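Local coordinates for probable transcriptional regulator, LysR family protein (Rhodococcus sp., PDB 2QL3) that is probably a LysR-type transcriptional regulator that binds DNA, represented here by its C-terminal effector-binding (LysR substrate-binding) domain, at residues V9-A14 with V36-D41; S22-F27 with R199-F204; I59-D64 with V182-A187; T76-V81 with P177-V182. All coordinates share one frame; numbering follows the deposited sequence.

Contact 1: residues V9-A14 with V36-D41; sequences VGCYPA and VEFRED
Val9-Cys11 and Phe38-Glu40 are the parallel strands of a beta-alpha-beta unit whose helix, 20-30, packs Leu20 and Leu24 on Phe38 and Leu20 on Cys11; Val9 and Glu40 point to the same sheet face. The strands meet at 17°, with Val9 beside Phe38, Gly10 beside Arg39 and Cys11 beside Glu40. Four backbone bonds join them: Val9 N to Glu37 O (2.8 Å), Arg39 N to Val9 O (3.0 Å), Cys11 N to Arg39 O (3.1 Å) and Asp41 N to Cys11 O (2.8 Å). Gly10 CA also sends a C-H to Arg39 O. On the helix side, Cys11 SG sits in the crowded position between its own N and carbonyl carbon (chi1 77°). From there it reaches Phe38 CE2 at 3.7 Å, an oblique sulfur-aromatic contact, and Glu40 CG at 3.8 Å. The Val9 and Val36 side chains cross obliquely, CG2 to CG2 at 4.0 Å. Glu40 runs extended beyond CG and brings OE2 to 3.2 Å from Pro13 O, two acceptors. Hydroxyls of Thr135 and Thr140 of the second subunit hydrogen-bond OE1 and OE2, which probably offsets this close approach. The carboxylate thus ties the unit to the dimer interface.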
loop_
_atom_site.group_PDB
_atom_site.type_symbol
_atom_site.label_atom_id
_atom_site.label_comp_id
_atom_site.label_asym_id
_atom_site.label_seq_id
_atom_site.Cartn_x
_atom_site.Cartn_y
_atom_site.Cartn_z
ATOM N N VAL A 9 -0.299 -0.760 -19.498
ATOM C CA VAL A 9 -0.091 0.456 -18.693
ATOM C C VAL A 9 0.625 0.136 -17.374
ATOM O O VAL A 9 0.166 -0.681 -16.540
ATOM C CB VAL A 9 -1.422 1.169 -18.364
ATOM C CG1 VAL A 9 -1.139 2.503 -17.586
ATOM C CG2 VAL A 9 -2.266 1.433 -19.633
ATOM N N GLY A 10 1.776 0.741 -17.183
ATOM C CA GLY A 10 2.470 0.511 -15.919
ATOM C C GLY A 10 2.365 1.734 -15.049
ATOM O O GLY A 10 2.031 2.850 -15.548
ATOM N N CYS A 11 2.653 1.565 -13.761
ATOM C CA CYS A 11 2.796 2.716 -12.863
ATOM C C CYS A 11 3.568 2.368 -11.601
ATOM O O CYS A 11 3.747 1.177 -11.318
ATOM C CB CYS A 11 1.434 3.319 -12.531
ATOM S SG CYS A 11 0.494 2.427 -11.345
ATOM N N TYR A 12 4.022 3.391 -10.858
ATOM C CA TYR A 12 4.648 3.177 -9.540
ATOM C C TYR A 12 3.527 2.886 -8.526
ATOM O O TYR A 12 2.453 3.448 -8.632
ATOM C CB TYR A 12 5.428 4.411 -9.051
ATOM C CG TYR A 12 6.607 4.816 -9.904
ATOM C CD1 TYR A 12 7.282 3.878 -10.712
ATOM C CD2 TYR A 12 7.070 6.136 -9.880
ATOM C CE1 TYR A 12 8.367 4.272 -11.525
ATOM C CE2 TYR A 12 8.127 6.538 -10.668
ATOM C CZ TYR A 12 8.782 5.599 -11.463
ATOM O OH TYR A 12 9.805 6.013 -12.259
ATOM N N PRO A 13 3.771 1.963 -7.560
ATOM C CA PRO A 13 2.670 1.543 -6.668
ATOM C C PRO A 13 1.857 2.637 -5.954
ATOM O O PRO A 13 0.653 2.492 -5.867
ATOM C CB PRO A 13 3.355 0.554 -5.674
ATOM C CG PRO A 13 4.541 -0.005 -6.511
ATOM C CD PRO A 13 5.023 1.237 -7.281
ATOM N N ALA A 14 2.500 3.713 -5.495
ATOM C CA ALA A 14 1.839 4.847 -4.854
ATOM C C ALA A 14 0.890 5.617 -5.775
ATOM O O ALA A 14 0.055 6.397 -5.323
ATOM C CB ALA A 14 2.900 5.784 -4.300
ATOM N N VAL A 36 -7.032 -3.092 -20.997
ATOM C CA VAL A 36 -5.797 -2.689 -20.312
ATOM C C VAL A 36 -5.080 -3.755 -19.529
ATOM O O VAL A 36 -5.682 -4.483 -18.723
ATOM C CB VAL A 36 -5.881 -1.318 -19.582
ATOM C CG1 VAL A 36 -7.268 -0.802 -19.470
ATOM C CG2 VAL A 36 -4.985 -1.242 -18.317
ATOM N N GLU A 37 -3.783 -3.877 -19.796
ATOM C CA GLU A 37 -2.964 -4.767 -18.975
ATOM C C GLU A 37 -2.251 -3.888 -17.964
ATOM O O GLU A 37 -1.344 -3.134 -18.318
ATOM C CB GLU A 37 -1.995 -5.599 -19.843
ATOM C CG GLU A 37 -2.742 -6.694 -20.699
ATOM C CD GLU A 37 -2.662 -6.518 -22.256
ATOM O OE1 GLU A 37 -1.537 -6.560 -22.826
ATOM O OE2 GLU A 37 -3.749 -6.366 -22.903
ATOM N N PHE A 38 -2.701 -3.954 -16.725
ATOM C CA PHE A 38 -2.216 -3.047 -15.710
ATOM C C PHE A 38 -1.128 -3.726 -14.890
ATOM O O PHE A 38 -1.339 -4.834 -14.392
ATOM C CB PHE A 38 -3.377 -2.624 -14.815
ATOM C CG PHE A 38 -2.961 -1.845 -13.623
ATOM C CD1 PHE A 38 -2.952 -2.445 -12.338
ATOM C CD2 PHE A 38 -2.536 -0.527 -13.754
ATOM C CE1 PHE A 38 -2.562 -1.696 -11.205
ATOM C CE2 PHE A 38 -2.145 0.219 -12.611
ATOM C CZ PHE A 38 -2.151 -0.376 -11.345
ATOM N N ARG A 39 0.015 -3.060 -14.741
ATOM C CA ARG A 39 1.114 -3.552 -13.887
ATOM C C ARG A 39 1.645 -2.422 -13.038
ATOM O O ARG A 39 2.019 -1.411 -13.547
ATOM C CB ARG A 39 2.316 -4.113 -14.683
ATOM C CG ARG A 39 1.996 -4.789 -15.983
ATOM C CD ARG A 39 2.671 -6.152 -16.135
ATOM N NE ARG A 39 2.131 -6.806 -17.324
ATOM C CZ ARG A 39 0.988 -7.507 -17.366
ATOM N NH1 ARG A 39 0.247 -7.695 -16.257
ATOM N NH2 ARG A 39 0.580 -8.020 -18.532
ATOM N N GLU A 40 1.690 -2.613 -11.735
ATOM C CA GLU A 40 2.404 -1.727 -10.836
ATOM C C GLU A 40 3.805 -2.261 -10.684
ATOM O O GLU A 40 3.984 -3.454 -10.496
ATOM C CB GLU A 40 1.762 -1.759 -9.445
ATOM C CG GLU A 40 0.666 -0.788 -9.282
ATOM C CD GLU A 40 -0.163 -1.012 -8.027
ATOM O OE1 GLU A 40 -0.390 -2.196 -7.668
ATOM O OE2 GLU A 40 -0.585 -0.013 -7.412
ATOM N N ASP A 41 4.805 -1.405 -10.769
ATOM C CA ASP A 41 6.175 -1.910 -10.493
ATOM C C ASP A 41 7.067 -0.874 -9.947
ATOM O O ASP A 41 6.745 0.301 -10.045
ATOM C CB ASP A 41 6.837 -2.621 -11.676
ATOM C CG ASP A 41 7.381 -3.965 -11.261
ATOM O OD1 ASP A 41 8.030 -4.070 -10.157
ATOM O OD2 ASP A 41 7.167 -4.911 -12.033
#

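Contact 2: residues S22-F27 with R199-F204; sequences SMLYAF and RAFIRF
Helix segments 22-27 and 199-204 cross at 116° with their axes 11.1 Å apart, and the nearest CA atoms, those of Phe27 and Phe201, lie 7.1 Å from each other, so large side chains must bridge the space between the backbones. Phe27 does most of this. Its CG is anti to the backbone N (chi1 179°), and the ring stands between two phenylalanines of the other helix. Phe201 directs its edge at one face of Phe27, with CD1 over the ring centre; the centroids are 5.0 Å apart and the planes 72° to each other, a T-shaped stack. The Phe27 edge is in turn directed at Phe204 in an offset edge-to-face pair, centroids 6.0 Å apart. Phe204 reaches past Phe27 to the backbone of the first helix, and Ala26 CB lies in plane at its ring edge, 3.6 Å from CE2. Met23, present as selenomethionine, crosses Phe201 at about a right angle, its selenium oblique to the ring. Leu24 CD1 touches Phe201 CE1 at 4.2 Å. Phe201 also rests on Ile7 and Val9, while Leu24 rests on Val36 and Phe38. An aromatic cluster of this kind joins two helices packed on the same face of a central sheet, as in the three-layer alpha/beta subdomains of the periplasmic-binding-protein fold.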
loop_
_atom_site.group_PDB
_atom_site.type_symbol
_atom_site.label_atom_id
_atom_site.label_comp_id
_atom_site.label_asym_id
_atom_site.label_seq_id
_atom_site.Cartn_x
_atom_site.Cartn_y
_atom_site.Cartn_z
ATOM N N SER A 22 -9.478 6.046 -11.643
ATOM C CA SER A 22 -10.403 6.776 -12.512
ATOM C C SER A 22 -9.963 6.815 -13.968
ATOM O O SER A 22 -10.792 6.838 -14.852
ATOM C CB SER A 22 -10.728 8.205 -12.008
ATOM O OG SER A 22 -9.534 8.931 -11.806
HETATM N N MSE A 23 -8.646 6.880 -14.199
HETATM C CA MSE A 23 -8.085 6.821 -15.537
HETATM C C MSE A 23 -8.496 5.546 -16.241
HETATM O O MSE A 23 -8.981 5.594 -17.328
HETATM C CB MSE A 23 -6.542 6.814 -15.470
HETATM C CG MSE A 23 -5.896 8.054 -15.901
HETATM SE SE MSE A 23 -3.918 7.776 -15.962
HETATM C CE MSE A 23 -3.921 6.025 -16.471
ATOM N N LEU A 24 -8.255 4.402 -15.608
ATOM C CA LEU A 24 -8.633 3.090 -16.189
ATOM C C LEU A 24 -10.137 2.986 -16.377
ATOM O O LEU A 24 -10.611 2.522 -17.418
ATOM C CB LEU A 24 -8.119 1.910 -15.332
ATOM C CG LEU A 24 -6.710 1.368 -15.709
ATOM C CD1 LEU A 24 -5.918 2.288 -16.687
ATOM C CD2 LEU A 24 -5.897 0.841 -14.540
ATOM N N TYR A 25 -10.895 3.427 -15.375
ATOM C CA TYR A 25 -12.370 3.429 -15.501
ATOM C C TYR A 25 -12.806 4.298 -16.674
ATOM O O TYR A 25 -13.491 3.816 -17.581
ATOM C CB TYR A 25 -13.051 3.856 -14.178
ATOM C CG TYR A 25 -14.527 3.606 -14.218
ATOM C CD1 TYR A 25 -15.058 2.397 -13.774
ATOM C CD2 TYR A 25 -15.373 4.541 -14.764
ATOM C CE1 TYR A 25 -16.411 2.127 -13.854
ATOM C CE2 TYR A 25 -16.744 4.282 -14.865
ATOM C CZ TYR A 25 -17.241 3.070 -14.398
ATOM O OH TYR A 25 -18.580 2.809 -14.473
ATOM N N ALA A 26 -12.401 5.565 -16.679
ATOM C CA ALA A 26 -12.816 6.466 -17.752
ATOM C C ALA A 26 -12.370 5.945 -19.139
ATOM O O ALA A 26 -13.134 6.001 -20.123
ATOM C CB ALA A 26 -12.296 7.910 -17.504
ATOM N N PHE A 27 -11.142 5.427 -19.230
ATOM C CA PHE A 27 -10.629 4.972 -20.535
ATOM C C PHE A 27 -11.456 3.807 -21.073
ATOM O O PHE A 27 -11.940 3.838 -22.242
ATOM C CB PHE A 27 -9.096 4.695 -20.489
ATOM C CG PHE A 27 -8.525 4.202 -21.816
ATOM C CD1 PHE A 27 -8.326 5.084 -22.872
ATOM C CD2 PHE A 27 -8.213 2.858 -22.005
ATOM C CE1 PHE A 27 -7.841 4.620 -24.107
ATOM C CE2 PHE A 27 -7.757 2.394 -23.231
ATOM C CZ PHE A 27 -7.568 3.266 -24.281
ATOM N N ARG A 199 -1.788 5.527 -28.352
ATOM C CA ARG A 199 -2.003 6.905 -28.744
ATOM C C ARG A 199 -3.386 7.406 -28.240
ATOM O O ARG A 199 -3.492 8.510 -27.683
ATOM C CB ARG A 199 -1.891 7.008 -30.251
ATOM C CG ARG A 199 -1.116 8.158 -30.644
ATOM C CD ARG A 199 -0.372 7.848 -31.889
ATOM N NE ARG A 199 -0.943 8.584 -33.001
ATOM C CZ ARG A 199 -0.567 9.809 -33.382
ATOM N NH1 ARG A 199 0.403 10.464 -32.739
ATOM N NH2 ARG A 199 -1.165 10.380 -34.431
ATOM N N ALA A 200 -4.424 6.591 -28.409
ATOM C CA ALA A 200 -5.753 6.965 -27.895
ATOM C C ALA A 200 -5.712 7.177 -26.395
ATOM O O ALA A 200 -6.344 8.126 -25.886
ATOM C CB ALA A 200 -6.863 5.950 -28.287
ATOM N N PHE A 201 -4.929 6.324 -25.704
ATOM C CA PHE A 201 -4.774 6.432 -24.241
ATOM C C PHE A 201 -4.111 7.767 -23.794
ATOM O O PHE A 201 -4.641 8.479 -22.923
ATOM C CB PHE A 201 -4.021 5.234 -23.655
ATOM C CG PHE A 201 -3.919 5.262 -22.185
ATOM C CD1 PHE A 201 -4.901 4.673 -21.415
ATOM C CD2 PHE A 201 -2.816 5.841 -21.534
ATOM C CE1 PHE A 201 -4.830 4.649 -20.035
ATOM C CE2 PHE A 201 -2.751 5.833 -20.132
ATOM C CZ PHE A 201 -3.800 5.236 -19.383
ATOM N N ILE A 202 -2.983 8.082 -24.420
ATOM C CA ILE A 202 -2.267 9.272 -24.162
ATOM C C ILE A 202 -3.141 10.517 -24.425
ATOM O O ILE A 202 -3.172 11.417 -23.593
ATOM C CB ILE A 202 -0.948 9.331 -24.999
ATOM C CG1 ILE A 202 -0.004 8.187 -24.574
ATOM C CG2 ILE A 202 -0.311 10.765 -24.920
ATOM C CD1 ILE A 202 1.103 7.765 -25.619
ATOM N N ARG A 203 -3.859 10.551 -25.541
ATOM C CA ARG A 203 -4.699 11.702 -25.895
ATOM C C ARG A 203 -5.862 11.800 -24.891
ATOM O O ARG A 203 -6.258 12.895 -24.502
ATOM C CB ARG A 203 -5.218 11.647 -27.374
ATOM C CG ARG A 203 -4.140 11.706 -28.467
ATOM C CD ARG A 203 -4.795 11.654 -29.857
ATOM N NE ARG A 203 -3.892 11.598 -31.025
ATOM C CZ ARG A 203 -4.268 11.161 -32.243
ATOM N NH1 ARG A 203 -5.508 10.715 -32.438
ATOM N NH2 ARG A 203 -3.425 11.161 -33.278
ATOM N N PHE A 204 -6.391 10.648 -24.476
ATOM C CA PHE A 204 -7.551 10.595 -23.612
ATOM C C PHE A 204 -7.204 11.085 -22.194
ATOM O O PHE A 204 -7.963 11.879 -21.609
ATOM C CB PHE A 204 -8.207 9.206 -23.626
ATOM C CG PHE A 204 -9.433 9.095 -22.695
ATOM C CD1 PHE A 204 -10.696 9.443 -23.147
ATOM C CD2 PHE A 204 -9.286 8.668 -21.394
ATOM C CE1 PHE A 204 -11.844 9.360 -22.290
ATOM C CE2 PHE A 204 -10.397 8.583 -20.527
ATOM C CZ PHE A 204 -11.689 8.942 -20.988
#

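Contact 3: residues I59-D64 with V182-A187; sequences IVYDLD and VAVVVA
Ile59 faces Val186 in a non-hydrogen-bonded antiparallel pair, its CD1 3.8 Å from Val186 CG2 and its CG2 4.0 Å from Val184 CG1. Val60 is hydrogen-bonded both ways to Val185: Val60 N to Val185 O at 3.0 Å, and Val185 N to Val60 O at 2.8 Å, the latter nearly straight at 171°. On the opposite sheet face from Ile59, Val60 CG2 meets Val185 CG2 at 3.6 Å, each methyl turned between its own N and carbonyl carbon. Tyr61 returns to the Ile59 face; its ring carbon CD1 lies 3.9 Å from Val184 CG2, while CB abuts Val182 CG1. Asp62 N gives a bond to Ala183 O (2.8 Å), and its CB packs on Val185 CG1. Here the first segment leaves the pairing through an inverse gamma turn centred on Asp62, in which Leu63 N makes a weak bond to Tyr61 O. A water bridges the two backbones here, donating to Asp62 O (2.8 Å) and accepting from Ala183 N. Leu63 ends the run, crossing Val182 at about a right angle with CG and CD1 against CG1. Branched apolar side chains thus line both faces of the pair, and the water takes over where direct backbone pairing stops.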
loop_
_atom_site.group_PDB
_atom_site.type_symbol
_atom_site.label_atom_id
_atom_site.label_comp_id
_atom_site.label_asym_id
_atom_site.label_seq_id
_atom_site.Cartn_x
_atom_site.Cartn_y
_atom_site.Cartn_z
ATOM N N ILE A 59 2.610 5.592 -16.052
ATOM C CA ILE A 59 2.202 6.737 -15.284
ATOM C C ILE A 59 3.199 6.843 -14.144
ATOM O O ILE A 59 3.298 5.947 -13.309
ATOM C CB ILE A 59 0.802 6.579 -14.690
ATOM C CG1 ILE A 59 -0.232 6.248 -15.803
ATOM C CG2 ILE A 59 0.416 7.813 -13.873
ATOM C CD1 ILE A 59 -0.324 7.249 -16.904
ATOM N N VAL A 60 3.975 7.932 -14.128
ATOM C CA VAL A 60 5.099 8.039 -13.190
ATOM C C VAL A 60 5.290 9.447 -12.657
ATOM O O VAL A 60 4.818 10.411 -13.250
ATOM C CB VAL A 60 6.468 7.576 -13.826
ATOM C CG1 VAL A 60 6.473 6.111 -14.031
ATOM C CG2 VAL A 60 6.760 8.292 -15.144
ATOM N N TYR A 61 6.006 9.583 -11.541
ATOM C CA TYR A 61 6.528 10.893 -11.207
ATOM C C TYR A 61 7.661 11.253 -12.146
ATOM O O TYR A 61 8.514 10.430 -12.452
ATOM C CB TYR A 61 7.052 10.971 -9.777
ATOM C CG TYR A 61 6.142 10.511 -8.667
ATOM C CD1 TYR A 61 5.016 11.243 -8.301
ATOM C CD2 TYR A 61 6.463 9.379 -7.921
ATOM C CE1 TYR A 61 4.227 10.857 -7.217
ATOM C CE2 TYR A 61 5.642 8.953 -6.859
ATOM C CZ TYR A 61 4.529 9.711 -6.512
ATOM O OH TYR A 61 3.721 9.329 -5.450
ATOM N N ASP A 62 7.715 12.508 -12.579
ATOM C CA ASP A 62 8.823 12.967 -13.418
ATOM C C ASP A 62 9.966 13.333 -12.486
ATOM O O ASP A 62 10.202 14.527 -12.197
ATOM C CB ASP A 62 8.365 14.172 -14.237
ATOM C CG ASP A 62 9.395 14.665 -15.248
ATOM O OD1 ASP A 62 10.426 14.004 -15.565
ATOM O OD2 ASP A 62 9.150 15.777 -15.720
ATOM N N LEU A 63 10.617 12.285 -11.965
ATOM C CA LEU A 63 11.856 12.323 -11.173
ATOM C C LEU A 63 12.797 11.220 -11.679
ATOM O O LEU A 63 12.414 10.037 -11.781
ATOM C CB LEU A 63 11.584 12.101 -9.658
ATOM C CG LEU A 63 10.681 13.096 -8.940
ATOM C CD1 LEU A 63 10.285 12.637 -7.588
ATOM C CD2 LEU A 63 11.356 14.469 -8.861
ATOM N N ASP A 64 14.017 11.620 -12.042
ATOM C CA ASP A 64 15.076 10.662 -12.431
ATOM C C ASP A 64 14.701 9.764 -13.653
ATOM O O ASP A 64 15.061 8.595 -13.699
ATOM C CB ASP A 64 15.481 9.758 -11.212
ATOM C CG ASP A 64 15.810 10.558 -9.885
ATOM O OD1 ASP A 64 16.482 11.591 -9.963
ATOM O OD2 ASP A 64 15.452 10.097 -8.743
ATOM N N VAL A 182 6.296 18.410 -7.974
ATOM C CA VAL A 182 6.623 17.241 -8.737
ATOM C C VAL A 182 5.452 16.938 -9.633
ATOM O O VAL A 182 4.312 16.840 -9.167
ATOM C CB VAL A 182 6.919 16.023 -7.792
ATOM C CG1 VAL A 182 7.195 14.719 -8.612
ATOM C CG2 VAL A 182 8.075 16.342 -6.870
ATOM N N ALA A 183 5.759 16.803 -10.916
ATOM C CA ALA A 183 4.806 16.401 -11.911
ATOM C C ALA A 183 4.637 14.895 -11.921
ATOM O O ALA A 183 5.606 14.131 -11.813
ATOM C CB ALA A 183 5.241 16.901 -13.285
ATOM N N VAL A 184 3.377 14.496 -12.024
ATOM C CA VAL A 184 2.987 13.195 -12.449
ATOM C C VAL A 184 2.757 13.285 -13.969
ATOM O O VAL A 184 1.995 14.150 -14.476
ATOM C CB VAL A 184 1.745 12.768 -11.707
ATOM C CG1 VAL A 184 1.309 11.312 -12.097
ATOM C CG2 VAL A 184 1.998 12.842 -10.185
ATOM N N VAL A 185 3.437 12.392 -14.696
ATOM C CA VAL A 185 3.376 12.338 -16.156
ATOM C C VAL A 185 2.833 10.994 -16.700
ATOM O O VAL A 185 2.924 9.969 -16.029
ATOM C CB VAL A 185 4.766 12.627 -16.757
ATOM C CG1 VAL A 185 5.260 14.057 -16.324
ATOM C CG2 VAL A 185 5.819 11.516 -16.349
ATOM N N VAL A 186 2.229 11.035 -17.888
ATOM C CA VAL A 186 2.169 9.844 -18.788
ATOM C C VAL A 186 3.456 9.774 -19.638
ATOM O O VAL A 186 3.900 10.784 -20.191
ATOM C CB VAL A 186 0.879 9.773 -19.656
ATOM C CG1 VAL A 186 0.773 10.960 -20.695
ATOM C CG2 VAL A 186 0.769 8.390 -20.378
ATOM N N ALA A 187 4.103 8.619 -19.683
ATOM C CA ALA A 187 5.385 8.514 -20.386
ATOM C C ALA A 187 5.437 7.352 -21.354
ATOM O O ALA A 187 4.722 6.365 -21.206
ATOM C CB ALA A 187 6.564 8.429 -19.337
HETATM O O HOH W 1 8.785 16.835 -11.526
#

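Contact 4: residues T76-V81 with P177-V182; sequences TREPMV and PKPASV. With PO4 (phosphate ion), chain R.
Glu78 bends at chi2 (-110°), setting CD off the extended line, and Lys178 bends at chi2 (-147°), which places its CD; the two side chains cross at about a right angle with the carboxylate beside the lysine's CG-to-CE run. They lie on the two crossover segments of a LysR effector-binding domain, the paired connections that join its two alpha/beta subdomains. Glu78 OE1 touches Lys178 CD at 3.4 Å but stays 4.1 Å from NZ, so the opposite charges are near each other without forming a salt bridge. The same OE1 is modelled 2.7 Å from Pro179 O, also an acceptor, a doubtful placement.

The backbones are tied at Arg77 and Val182, a hydrogen-bonded antiparallel pair. Arg77 N gives to Val182 O and Val182 N to Arg77 O, both at 2.8 Å. Neither donor lies in its acceptor's carbonyl plane: Arg77 N is tilted 33° from it, and Val182 N stands above the other. Beyond this pair regular pairing stops, but the chains stay in contact through Glu78, Ser181 and the prolines; strand 69-84 goes on to pair with 152-154 and 169-173. On the other side of Arg77, Thr76 N points at O3 of a phosphate, probably from the crystallisation liquor; the modelled bond is doubtfully short. His117 of helix 114-125 touches both Pro79 and Val182. Ser181 OG lies 3.7 Å from Glu78 CG. The two prolines, Pro79 and Pro179, slide past each other in opposite directions, Pro79 CG resting 3.8 Å from Pro179 CB.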
loop_
_atom_site.group_PDB
_atom_site.type_symbol
_atom_site.label_atom_id
_atom_site.label_comp_id
_atom_site.label_asym_id
_atom_site.label_seq_id
_atom_site.Cartn_x
_atom_site.Cartn_y
_atom_site.Cartn_z
ATOM N N THR A 76 0.503 18.224 -11.101
ATOM C CA THR A 76 1.686 18.588 -10.371
ATOM C C THR A 76 1.296 18.661 -8.885
ATOM O O THR A 76 0.194 19.075 -8.553
ATOM C CB THR A 76 2.192 19.955 -10.794
ATOM O OG1 THR A 76 2.581 19.909 -12.165
ATOM C CG2 THR A 76 3.425 20.302 -10.027
ATOM N N ARG A 77 2.192 18.288 -8.003
ATOM C CA ARG A 77 1.878 18.405 -6.571
ATOM C C ARG A 77 3.091 18.767 -5.808
ATOM O O ARG A 77 4.184 18.299 -6.074
ATOM C CB ARG A 77 1.337 17.086 -5.986
ATOM C CG ARG A 77 0.177 16.483 -6.776
ATOM C CD ARG A 77 -1.109 16.675 -6.041
ATOM N NE ARG A 77 -1.569 15.385 -5.523
ATOM C CZ ARG A 77 -2.416 15.222 -4.492
ATOM N NH1 ARG A 77 -2.921 16.289 -3.851
ATOM N NH2 ARG A 77 -2.769 13.985 -4.127
ATOM N N GLU A 78 2.858 19.606 -4.832
ATOM C CA GLU A 78 3.830 20.028 -3.842
ATOM C C GLU A 78 4.041 18.925 -2.790
ATOM O O GLU A 78 3.078 18.426 -2.254
ATOM C CB GLU A 78 3.205 21.227 -3.156
ATOM C CG GLU A 78 3.668 22.582 -3.581
ATOM C CD GLU A 78 4.494 23.220 -2.466
ATOM O OE1 GLU A 78 5.693 23.477 -2.739
ATOM O OE2 GLU A 78 3.955 23.459 -1.328
ATOM N N PRO A 79 5.298 18.558 -2.474
ATOM C CA PRO A 79 5.468 17.735 -1.243
ATOM C C PRO A 79 4.854 18.438 -0.027
ATOM O O PRO A 79 4.930 19.689 0.062
ATOM C CB PRO A 79 6.984 17.654 -1.035
ATOM C CG PRO A 79 7.589 18.107 -2.358
ATOM C CD PRO A 79 6.569 18.848 -3.172
HETATM N N MSE A 80 4.256 17.637 0.868
HETATM C CA MSE A 80 3.650 18.086 2.131
HETATM C C MSE A 80 4.118 17.264 3.349
HETATM O O MSE A 80 4.518 16.104 3.250
HETATM C CB MSE A 80 2.124 18.066 2.052
HETATM C CG MSE A 80 1.490 16.668 2.050
HETATM SE SE MSE A 80 -0.155 16.580 0.924
HETATM C CE MSE A 80 0.576 16.263 -0.873
ATOM N N VAL A 81 4.126 17.926 4.491
ATOM C CA VAL A 81 4.371 17.260 5.753
ATOM C C VAL A 81 3.063 16.643 6.254
ATOM O O VAL A 81 2.007 17.233 6.054
ATOM C CB VAL A 81 5.028 18.258 6.813
ATOM C CG1 VAL A 81 4.881 17.738 8.203
ATOM C CG2 VAL A 81 6.510 18.354 6.492
ATOM N N PRO A 177 12.655 26.855 2.624
ATOM C CA PRO A 177 12.025 27.192 1.328
ATOM C C PRO A 177 10.832 26.307 1.019
ATOM O O PRO A 177 10.673 25.226 1.595
ATOM C CB PRO A 177 13.147 26.895 0.309
ATOM C CG PRO A 177 13.839 25.655 0.915
ATOM C CD PRO A 177 13.789 25.908 2.450
ATOM N N LYS A 178 9.989 26.789 0.112
ATOM C CA LYS A 178 8.907 26.006 -0.442
ATOM C C LYS A 178 9.575 24.902 -1.293
ATOM O O LYS A 178 10.432 25.213 -2.112
ATOM C CB LYS A 178 8.036 26.927 -1.319
ATOM C CG LYS A 178 6.587 26.565 -1.352
ATOM C CD LYS A 178 5.917 26.859 -2.659
ATOM C CE LYS A 178 4.427 26.924 -2.392
ATOM N NZ LYS A 178 3.614 26.843 -3.628
ATOM N N PRO A 179 9.247 23.617 -1.070
ATOM C CA PRO A 179 9.769 22.554 -1.933
ATOM C C PRO A 179 9.269 22.560 -3.383
ATOM O O PRO A 179 8.198 23.056 -3.691
ATOM C CB PRO A 179 9.342 21.286 -1.212
ATOM C CG PRO A 179 8.099 21.707 -0.477
ATOM C CD PRO A 179 8.454 23.052 0.033
ATOM N N ALA A 180 10.123 22.054 -4.265
ATOM C CA ALA A 180 9.866 21.958 -5.702
ATOM C C ALA A 180 8.610 21.090 -5.907
ATOM O O ALA A 180 8.444 20.087 -5.195
ATOM C CB ALA A 180 11.119 21.315 -6.402
ATOM N N SER A 181 7.697 21.514 -6.776
ATOM C CA SER A 181 6.567 20.666 -7.155
ATOM C C SER A 181 7.048 19.499 -8.018
ATOM O O SER A 181 8.069 19.609 -8.716
ATOM C CB SER A 181 5.504 21.456 -7.927
ATOM O OG SER A 181 5.046 22.478 -7.063
ATOM N N VAL A 182 6.296 18.410 -7.974
ATOM C CA VAL A 182 6.623 17.241 -8.737
ATOM C C VAL A 182 5.452 16.938 -9.633
ATOM O O VAL A 182 4.312 16.840 -9.167
ATOM C CB VAL A 182 6.919 16.023 -7.792
ATOM C CG1 VAL A 182 7.195 14.719 -8.612
ATOM C CG2 VAL A 182 8.075 16.342 -6.870
HETATM P P PO4 R . -2.352 20.465 -11.789
HETATM O O1 PO4 R . -2.018 21.946 -11.820
HETATM O O2 PO4 R . -2.387 19.931 -13.214
HETATM O O3 PO4 R . -1.277 19.791 -10.990
HETATM O O4 PO4 R . -3.686 20.166 -11.120
#

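In the fold
Contacts 1, 3 and 4 follow one mixed sheet, in the strand order 34-40, 5-11, 57-61, 182-189, 69-84. Contact 2 packs two helices against this sheet, its centre about 14 Å from that of contact 1 and about 16 Å from that of contact 3, touching both. Contact 4 shares Val182 with contact 3, its centre about 26 Å from that of contact 2. Along the chain contact 1 closes before contact 3 opens, contact 4 nests inside contact 3, and contact 3 inside contact 2. The C-terminal helix therefore returns to the first subdomain, leaving contact 4 at the junction with the second, while contacts 1 and 2 also meet the second subunit.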